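Local coordinates for protein IscA (Thermosynechococcus elongatus, PDB 1X0G) that binds a [2Fe-2S] cluster and probably serves as a scaffold on which iron-sulfur clusters are assembled, at residues V2-T5 / P6-Q10; A68-A71 / E72-G76. All coordinates share one frame; numbering follows the deposited sequence.

Contact 1 (V2-T5 / P6-Q10); sequences VELT and PAAIQ
At T5 the extended backbone of strand 3-4 turns straight into helix 6-15, and the first helical hydrogen bond across the junction runs from I9 N to T5 O (2.9 Å), in the carbonyl plane. The T5 side chain takes the N-H one residue earlier: A8 N donates to T5 OG1 at 3.0 Å with a nearly straight angle of 170°. A chi1 of 59° places OG1 of T5 between the backbone N and the carbonyl carbon, turned to the first turn of the helix, where T5 OG1 also lies 3.5 Å from A8 CB. The same OG1 is hydrogen-bonded to D80 OD1 on the neighbouring strand 78-82, which ties the cap to the sheet. A valine here would probably leave A8 N without its capping acceptor and D80 without this hydroxyl partner. On the apolar side, L4 and I9 cross at about a right angle, with I9 CD1 reaching L4 CB at 3.8 Å. The methyl L4 CD2 meets A8 CB at 3.9 Å, and I64 and W62 of strand 62-66 continue this greasy layer, touching L4 and I9 respectively. Together these features make a textbook threonine N-cap, with P6 as the N1 residue, at a strand-to-helix junction.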
loop_
_atom_site.group_PDB
_atom_site.type_symbol
_atom_site.label_atom_id
_atom_site.label_comp_id
_atom_site.label_asym_id
_atom_site.label_seq_id
_atom_site.Cartn_x
_atom_site.Cartn_y
_atom_site.Cartn_z
ATOM N N VAL C 2 -2.193 -16.400 19.916
ATOM C CA VAL C 2 -1.938 -17.335 18.818
ATOM C C VAL C 2 -2.054 -18.829 19.089
ATOM O O VAL C 2 -1.269 -19.427 19.798
ATOM C CB VAL C 2 -0.656 -17.029 18.122
ATOM C CG1 VAL C 2 -0.421 -18.006 17.004
ATOM C CG2 VAL C 2 -0.818 -15.672 17.560
ATOM N N GLU C 3 -3.019 -19.433 18.424
ATOM C CA GLU C 3 -3.323 -20.799 18.677
ATOM C C GLU C 3 -3.353 -21.626 17.412
ATOM O O GLU C 3 -3.865 -21.188 16.387
ATOM C CB GLU C 3 -4.667 -20.852 19.376
ATOM C CG GLU C 3 -4.578 -20.497 20.832
ATOM C CD GLU C 3 -5.725 -21.096 21.572
ATOM O OE1 GLU C 3 -6.734 -21.455 20.878
ATOM O OE2 GLU C 3 -5.613 -21.222 22.823
ATOM N N LEU C 4 -2.819 -22.839 17.495
ATOM C CA LEU C 4 -2.956 -23.782 16.408
ATOM C C LEU C 4 -3.811 -24.944 16.770
ATOM O O LEU C 4 -3.649 -25.521 17.863
ATOM C CB LEU C 4 -1.610 -24.288 15.978
ATOM C CG LEU C 4 -1.190 -23.293 14.908
ATOM C CD1 LEU C 4 -0.363 -22.243 15.596
ATOM C CD2 LEU C 4 -0.410 -23.963 13.824
ATOM N N THR C 5 -4.708 -25.296 15.855
ATOM C CA THR C 5 -5.496 -26.503 16.019
ATOM C C THR C 5 -4.609 -27.658 15.668
ATOM O O THR C 5 -3.721 -27.495 14.841
ATOM C CB THR C 5 -6.673 -26.538 15.096
ATOM O OG1 THR C 5 -6.191 -26.459 13.738
ATOM C CG2 THR C 5 -7.597 -25.400 15.440
ATOM N N PRO C 6 -4.829 -28.820 16.291
ATOM C CA PRO C 6 -4.033 -29.978 15.887
ATOM C C PRO C 6 -4.158 -30.183 14.381
ATOM O O PRO C 6 -3.170 -30.427 13.722
ATOM C CB PRO C 6 -4.664 -31.139 16.661
ATOM C CG PRO C 6 -5.255 -30.503 17.816
ATOM C CD PRO C 6 -5.769 -29.162 17.364
ATOM N N ALA C 7 -5.348 -30.024 13.827
ATOM C CA ALA C 7 -5.491 -30.066 12.374
ATOM C C ALA C 7 -4.382 -29.241 11.652
ATOM O O ALA C 7 -3.583 -29.814 10.870
ATOM C CB ALA C 7 -6.946 -29.664 11.938
ATOM N N ALA C 8 -4.286 -27.936 11.947
ATOM C CA ALA C 8 -3.120 -27.119 11.476
ATOM C C ALA C 8 -1.690 -27.722 11.840
ATOM O O ALA C 8 -0.799 -27.815 11.007
ATOM C CB ALA C 8 -3.283 -25.704 11.913
ATOM N N ILE C 9 -1.504 -28.215 13.051
ATOM C CA ILE C 9 -0.233 -28.871 13.415
ATOM C C ILE C 9 0.123 -30.029 12.518
ATOM O O ILE C 9 1.267 -30.181 12.092
ATOM C CB ILE C 9 -0.267 -29.430 14.835
ATOM C CG1 ILE C 9 -0.505 -28.323 15.839
ATOM C CG2 ILE C 9 1.034 -30.130 15.155
ATOM C CD1 ILE C 9 0.661 -27.347 15.905
ATOM N N GLN C 10 -0.884 -30.848 12.263
ATOM C CA GLN C 10 -0.768 -32.082 11.495
ATOM C C GLN C 10 -0.356 -31.759 10.085
ATOM O O GLN C 10 0.510 -32.428 9.523
ATOM C CB GLN C 10 -2.119 -32.819 11.508
ATOM C CG GLN C 10 -2.308 -34.009 10.568
ATOM C CD GLN C 10 -3.339 -34.977 11.160
ATOM O OE1 GLN C 10 -4.213 -34.552 11.936
ATOM N NE2 GLN C 10 -3.225 -36.286 10.835
#

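Contact 2 (A68-A71 / E72-G76); sequences AEAA and ELLRG
Residues 68-76 make a local contact, backbone to backbone and side chain to near neighbour, through the short helix 71-74 that follows strand 62-66 and precedes strand 78-82. The carbonyl of A71 does most of the joining. A71 O accepts from R75 N at 2.8 Å, tilted 20° from the carbonyl plane, and from L74 N at 3.1 Å, which approaches from well above that plane. One oxygen therefore takes both an i+4 and an i+3 bond as the helix ends. A70 O adds a weak bond from L73 N (2.8 Å), bent to 123°. Among the side chains, L74 CD1 lies 4.1 Å from A70 CB, and I30 and Y42 of the adjoining strands extend the apolar surface around L74. R75 folds back along the turn: its CG is anti to the backbone N (chi1 -171°) and the chain bends at chi3, bringing NH2 to 3.8 Å from A71 CB, with the guanidinium oblique to that methyl. P34 of the third subunit packs on L73, while L73 O receives N94 ND2. Such a single-turn helix, losing helical backbone angles at R75 and passing through G76 with positive phi, forms a compact connection between strands of two different sheets.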
loop_
_atom_site.group_PDB
_atom_site.type_symbol
_atom_site.label_atom_id
_atom_site.label_comp_id
_atom_site.label_asym_id
_atom_site.label_seq_id
_atom_site.Cartn_x
_atom_site.Cartn_y
_atom_site.Cartn_z
ATOM N N ALA C 68 7.190 -8.961 15.173
ATOM C CA ALA C 68 6.861 -7.973 16.233
ATOM C C ALA C 68 6.044 -6.761 15.799
ATOM O O ALA C 68 5.214 -6.260 16.561
ATOM C CB ALA C 68 8.099 -7.533 16.975
ATOM N N GLU C 69 6.236 -6.303 14.583
ATOM C CA GLU C 69 5.463 -5.144 14.153
ATOM C C GLU C 69 4.019 -5.499 13.863
ATOM O O GLU C 69 3.139 -4.660 13.808
ATOM C CB GLU C 69 6.139 -4.368 13.002
ATOM C CG GLU C 69 7.440 -5.013 12.414
ATOM C CD GLU C 69 7.109 -6.312 11.602
ATOM O OE1 GLU C 69 7.927 -7.275 11.633
ATOM O OE2 GLU C 69 6.016 -6.338 10.971
ATOM N N ALA C 70 3.747 -6.771 13.768
ATOM C CA ALA C 70 2.406 -7.186 13.497
ATOM C C ALA C 70 1.722 -7.750 14.719
ATOM O O ALA C 70 0.593 -8.104 14.655
ATOM C CB ALA C 70 2.432 -8.169 12.399
ATOM N N ALA C 71 2.419 -7.837 15.827
ATOM C CA ALA C 71 1.822 -8.184 17.115
ATOM C C ALA C 71 0.377 -7.705 17.305
ATOM O O ALA C 71 -0.518 -8.490 17.713
ATOM C CB ALA C 71 2.710 -7.602 18.266
ATOM N N GLU C 72 0.183 -6.410 17.050
ATOM C CA GLU C 72 -1.070 -5.712 17.263
ATOM C C GLU C 72 -2.139 -6.266 16.331
ATOM O O GLU C 72 -3.326 -6.384 16.678
ATOM C CB GLU C 72 -0.869 -4.236 16.957
ATOM C CG GLU C 72 0.607 -3.843 16.564
ATOM C CD GLU C 72 0.967 -2.361 16.964
ATOM O OE1 GLU C 72 0.043 -1.498 17.027
ATOM O OE2 GLU C 72 2.161 -2.052 17.213
ATOM N N LEU C 73 -1.714 -6.605 15.129
ATOM C CA LEU C 73 -2.629 -7.144 14.159
ATOM C C LEU C 73 -2.971 -8.624 14.395
ATOM O O LEU C 73 -3.975 -9.085 13.841
ATOM C CB LEU C 73 -2.110 -6.957 12.761
ATOM C CG LEU C 73 -1.809 -5.525 12.346
ATOM C CD1 LEU C 73 -1.066 -5.622 10.976
ATOM C CD2 LEU C 73 -3.051 -4.787 12.136
ATOM N N LEU C 74 -2.207 -9.340 15.231
ATOM C CA LEU C 74 -2.272 -10.805 15.251
ATOM C C LEU C 74 -2.506 -11.384 16.614
ATOM O O LEU C 74 -2.786 -12.583 16.695
ATOM C CB LEU C 74 -0.996 -11.467 14.697
ATOM C CG LEU C 74 -0.598 -11.246 13.237
ATOM C CD1 LEU C 74 0.723 -11.875 12.886
ATOM C CD2 LEU C 74 -1.638 -11.600 12.163
ATOM N N ARG C 75 -2.344 -10.583 17.678
ATOM C CA ARG C 75 -2.575 -11.040 19.056
ATOM C C ARG C 75 -3.836 -11.928 19.128
ATOM O O ARG C 75 -4.910 -11.487 18.735
ATOM C CB ARG C 75 -2.720 -9.832 19.963
ATOM C CG ARG C 75 -2.745 -10.163 21.495
ATOM C CD ARG C 75 -2.238 -9.000 22.394
ATOM N NE ARG C 75 -0.981 -8.395 21.875
ATOM C CZ ARG C 75 0.259 -8.728 22.271
ATOM N NH1 ARG C 75 0.440 -9.651 23.220
ATOM N NH2 ARG C 75 1.326 -8.137 21.724
ATOM N N GLY C 76 -3.717 -13.182 19.583
ATOM C CA GLY C 76 -4.900 -14.044 19.713
ATOM C C GLY C 76 -5.447 -14.692 18.431
ATOM O O GLY C 76 -6.487 -15.373 18.432
#

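How the contacts relate
Contact 1 and contact 2 follow one another along the chain, their centres 18 Å apart, and they show two ends of the same problem: a helix begun by a side-chain cap and a helix whose last turn shares one carbonyl between two N-H groups. They meet where V2 CG2 packs at 3.8 Å against L74 O. The chain leaving 72-76 enters strand 78-82, which runs parallel to strand 3-4 and supplies D80, so the second turn leads directly to the outside partner of the first. Neither contact lies at the [2Fe-2S] site, whose residues include C37, C101 and C103; the side chain of L73 is about 13 Å from the bound sodium ion. Only contact 2 touches other subunits of the tetramer.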